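Side-chain contact in putative iron-regulated protein A (Parabacteroides distasonis ATCC 8503, PDB 4ECG), which binds calcium ions and, as an imelysin-like member of the M75 peptidase family, is a putative metalloendopeptidase that may act in iron-related processes: residues Gln143-Phe148 / Leu174-Leu179. Sequence-based numbering, arbitrary orientation.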
ATOM      1  N   GLN A 143      -7.292  11.871  10.954  1.00 45.33           N
ATOM      2  CA  GLN A 143      -6.983  10.787  10.040  1.00 43.22           C
ATOM      3  C   GLN A 143      -7.835   9.553  10.262  1.00 41.11           C
ATOM      4  O   GLN A 143      -8.063   8.820   9.340  1.00 42.56           O
ATOM      5  CB  GLN A 143      -5.490  10.418  10.114  1.00 44.90           C
ATOM      6  CG  GLN A 143      -5.005   9.704  11.361  1.00 41.55           C
ATOM      7  CD  GLN A 143      -4.872  10.646  12.507  1.00 45.30           C
ATOM      8  OE1 GLN A 143      -5.095  11.847  12.352  1.00 45.98           O
ATOM      9  NE2 GLN A 143      -4.515  10.129  13.657  1.00 46.60           N
ATOM     10  N   ASN A 144      -8.285   9.332  11.494  1.00 40.55           N
ATOM     11  CA  ASN A 144      -9.022   8.139  11.870  1.00 41.43           C
ATOM     12  C   ASN A 144     -10.525   8.348  11.636  1.00 41.54           C
ATOM     13  O   ASN A 144     -11.326   7.484  11.944  1.00 45.44           O
ATOM     14  CB  ASN A 144      -8.816   7.790  13.357  1.00 42.87           C
ATOM     15  CG  ASN A 144      -7.362   7.538  13.730  1.00 46.32           C
ATOM     16  OD1 ASN A 144      -6.560   7.070  12.919  1.00 48.14           O
ATOM     17  ND2 ASN A 144      -7.026   7.849  14.995  1.00 42.01           N
ATOM     18  N   LEU A 145     -10.897   9.493  11.093  1.00 43.67           N
ATOM     19  CA  LEU A 145     -12.269   9.785  10.719  1.00 41.93           C
ATOM     20  C   LEU A 145     -12.435   9.961   9.202  1.00 39.30           C
ATOM     21  O   LEU A 145     -13.485  10.405   8.740  1.00 44.22           O
ATOM     22  CB  LEU A 145     -12.678  11.078  11.438  1.00 43.29           C
ATOM     23  CG  LEU A 145     -12.610  11.105  12.975  1.00 42.57           C
ATOM     24  CD1 LEU A 145     -12.638  12.570  13.486  1.00 36.69           C
ATOM     25  CD2 LEU A 145     -13.721  10.251  13.563  1.00 38.25           C
ATOM     26  N   ARG A 146     -11.407   9.637   8.424  1.00 39.67           N
ATOM     27  CA  ARG A 146     -11.487   9.787   7.005  1.00 39.80           C
ATOM     28  C   ARG A 146     -10.740   8.664   6.224  1.00 37.59           C
ATOM     29  O   ARG A 146     -10.559   7.598   6.733  1.00 40.49           O
ATOM     30  CB  ARG A 146     -11.062  11.220   6.628  1.00 43.00           C
ATOM     31  CG  ARG A 146      -9.615  11.516   6.874  1.00 41.16           C
ATOM     32  CD  ARG A 146      -9.158  12.756   6.142  1.00 43.24           C
ATOM     33  NE  ARG A 146      -7.721  13.017   6.361  1.00 43.02           N
ATOM     34  CZ  ARG A 146      -7.181  13.954   7.134  1.00 45.33           C
ATOM     35  NH1 ARG A 146      -7.928  14.808   7.814  1.00 47.92           N
ATOM     36  NH2 ARG A 146      -5.848  14.067   7.198  1.00 47.66           N
ATOM     37  N   GLY A 147     -10.398   8.884   4.960  1.00 40.78           N
ATOM     38  CA  GLY A 147      -9.547   7.967   4.203  1.00 44.45           C
ATOM     39  C   GLY A 147     -10.348   6.837   3.578  1.00 47.82           C
ATOM     40  O   GLY A 147     -11.592   6.812   3.719  1.00 43.12           O
ATOM     41  N   PHE A 148      -9.622   5.936   2.896  1.00 44.64           N
ATOM     42  CA  PHE A 148     -10.201   4.787   2.167  1.00 47.56           C
ATOM     43  C   PHE A 148     -11.208   3.981   3.003  1.00 43.39           C
ATOM     44  O   PHE A 148     -12.240   3.552   2.518  1.00 40.02           O
ATOM     45  CB  PHE A 148      -9.128   3.795   1.762  1.00 44.25           C
ATOM     46  CG  PHE A 148      -8.493   4.050   0.438  1.00 42.09           C
ATOM     47  CD1 PHE A 148      -9.032   3.527  -0.696  1.00 41.69           C
ATOM     48  CD2 PHE A 148      -7.285   4.713   0.360  1.00 43.28           C
ATOM     49  CE1 PHE A 148      -8.422   3.690  -1.905  1.00 43.75           C
ATOM     50  CE2 PHE A 148      -6.658   4.889  -0.842  1.00 43.05           C
ATOM     51  CZ  PHE A 148      -7.244   4.375  -1.981  1.00 41.33           C
ATOM     52  N   LEU A 174     -24.053  11.049   3.861  1.00 47.27           N
ATOM     53  CA  LEU A 174     -23.786  11.258   2.439  1.00 47.52           C
ATOM     54  C   LEU A 174     -22.831  12.418   2.241  1.00 49.61           C
ATOM     55  O   LEU A 174     -21.874  12.335   1.456  1.00 51.15           O
ATOM     56  CB  LEU A 174     -25.080  11.528   1.655  1.00 47.49           C
ATOM     57  CG  LEU A 174     -25.905  10.241   1.417  1.00 46.62           C
ATOM     58  CD1 LEU A 174     -27.331  10.619   1.067  1.00 42.79           C
ATOM     59  CD2 LEU A 174     -25.303   9.320   0.347  1.00 44.13           C
ATOM     60  N   GLU A 175     -23.081  13.514   2.928  1.00 44.53           N
ATOM     61  CA  GLU A 175     -22.159  14.620   2.836  1.00 45.64           C
ATOM     62  C   GLU A 175     -20.751  14.204   3.384  1.00 44.46           C
ATOM     63  O   GLU A 175     -19.693  14.605   2.859  1.00 40.84           O
ATOM     64  CB  GLU A 175     -22.741  15.837   3.553  1.00 47.72           C
ATOM     65  CG  GLU A 175     -21.881  17.070   3.378  1.00 56.64           C
ATOM     66  CD  GLU A 175     -21.741  17.569   1.915  1.00 65.76           C
ATOM     67  OE1 GLU A 175     -22.683  17.295   1.078  1.00 66.37           O
ATOM     68  OE2 GLU A 175     -20.687  18.255   1.628  1.00 65.60           O
ATOM     69  N   TYR A 176     -20.746  13.353   4.415  1.00 41.01           N
ATOM     70  CA  TYR A 176     -19.506  12.878   5.009  1.00 39.94           C
ATOM     71  C   TYR A 176     -18.722  12.128   3.924  1.00 40.15           C
ATOM     72  O   TYR A 176     -17.596  12.462   3.636  1.00 42.03           O
ATOM     73  CB  TYR A 176     -19.881  12.021   6.234  1.00 41.16           C
ATOM     74  CG  TYR A 176     -18.773  11.708   7.236  1.00 44.34           C
ATOM     75  CD1 TYR A 176     -17.419  11.600   6.860  1.00 42.55           C
ATOM     76  CD2 TYR A 176     -19.084  11.472   8.561  1.00 45.38           C
ATOM     77  CE1 TYR A 176     -16.436  11.238   7.765  1.00 41.75           C
ATOM     78  CE2 TYR A 176     -18.092  11.144   9.459  1.00 46.67           C
ATOM     79  CZ  TYR A 176     -16.777  11.048   9.066  1.00 41.39           C
ATOM     80  OH  TYR A 176     -15.828  10.767  10.025  1.00 42.41           O
ATOM     81  N   LEU A 177     -19.379  11.170   3.268  1.00 42.86           N
ATOM     82  CA  LEU A 177     -18.833  10.388   2.161  1.00 42.83           C
ATOM     83  C   LEU A 177     -18.243  11.281   1.057  1.00 43.77           C
ATOM     84  O   LEU A 177     -17.174  10.973   0.512  1.00 45.31           O
ATOM     85  CB  LEU A 177     -19.896   9.454   1.575  1.00 40.11           C
ATOM     86  CG  LEU A 177     -19.521   8.592   0.334  1.00 45.03           C
ATOM     87  CD1 LEU A 177     -18.288   7.706   0.643  1.00 40.02           C
ATOM     88  CD2 LEU A 177     -20.713   7.767  -0.239  1.00 40.06           C
ATOM     89  N   LYS A 178     -18.929  12.354   0.715  1.00 41.80           N
ATOM     90  CA  LYS A 178     -18.441  13.306  -0.287  1.00 44.18           C
ATOM     91  C   LYS A 178     -17.160  13.976   0.211  1.00 47.29           C
ATOM     92  O   LYS A 178     -16.179  14.064  -0.532  1.00 52.24           O
ATOM     93  CB  LYS A 178     -19.484  14.379  -0.553  1.00 49.16           C
ATOM     94  CG  LYS A 178     -19.216  15.307  -1.736  1.00 57.07           C
ATOM     95  CD  LYS A 178     -20.073  16.572  -1.720  1.00 63.47           C
ATOM     96  CE  LYS A 178     -21.301  16.542  -2.633  1.00 73.82           C
ATOM     97  NZ  LYS A 178     -22.228  17.721  -2.360  1.00 76.89           N
ATOM     98  N   LEU A 179     -17.143  14.405   1.475  1.00 42.89           N
ATOM     99  CA  LEU A 179     -15.980  15.129   2.000  1.00 44.81           C
ATOM    100  C   LEU A 179     -14.733  14.241   2.101  1.00 44.36           C
ATOM    101  O   LEU A 179     -13.639  14.660   1.747  1.00 39.85           O
ATOM    102  CB  LEU A 179     -16.300  15.794   3.341  1.00 47.03           C
ATOM    103  CG  LEU A 179     -17.262  16.968   3.212  1.00 48.17           C
ATOM    104  CD1 LEU A 179     -17.833  17.260   4.583  1.00 49.17           C
ATOM    105  CD2 LEU A 179     -16.528  18.175   2.620  1.00 50.45           C
TER
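Y176 reaches from helix 171-196 to the chain leading into helix 147-155, where its phenolic OH donates a hydrogen bond of 2.7 Å to the backbone carbonyl oxygen O of L145. The oxygen lies at the ring edge, in the ring plane, and the hydroxyl meets one of its lone pairs in the carbonyl plane, at a C=O...OH angle of 128°. With CG anti to the backbone N (chi1 -164°), the ring is directed out from its helix toward L145, and its length carries the hydroxyl to the carbonyl; tyrosine suits the place because it joins a long apolar ring to a polar tip.

The packing is closest around that tip: CB of L145 lies 3.5 Å from the Y176 OH, while both side chains rest on I118 and I121 of helix 115-124, and Y176 also touches T150 and M154. Leucine suits this buried place because its branches pack against the isoleucines while its backbone carbonyl accepts the phenol. A phenylalanine in place of Y176 would probably leave the L145 carbonyl without this donor in a buried setting.

One residue before Y176 and two after it, the helix turns a looser, partly exposed side outward, where E175 and K178 suit solvent; K178 NZ lies 3.5 Å from E175 OE1, a salt bridge whose hydrogen bond is weak. The arrangement is a tertiary side-chain-to-backbone hydrogen bond tying the long connection between helices 115-124 and 147-155 to helix 171-196 within the helical imelysin fold.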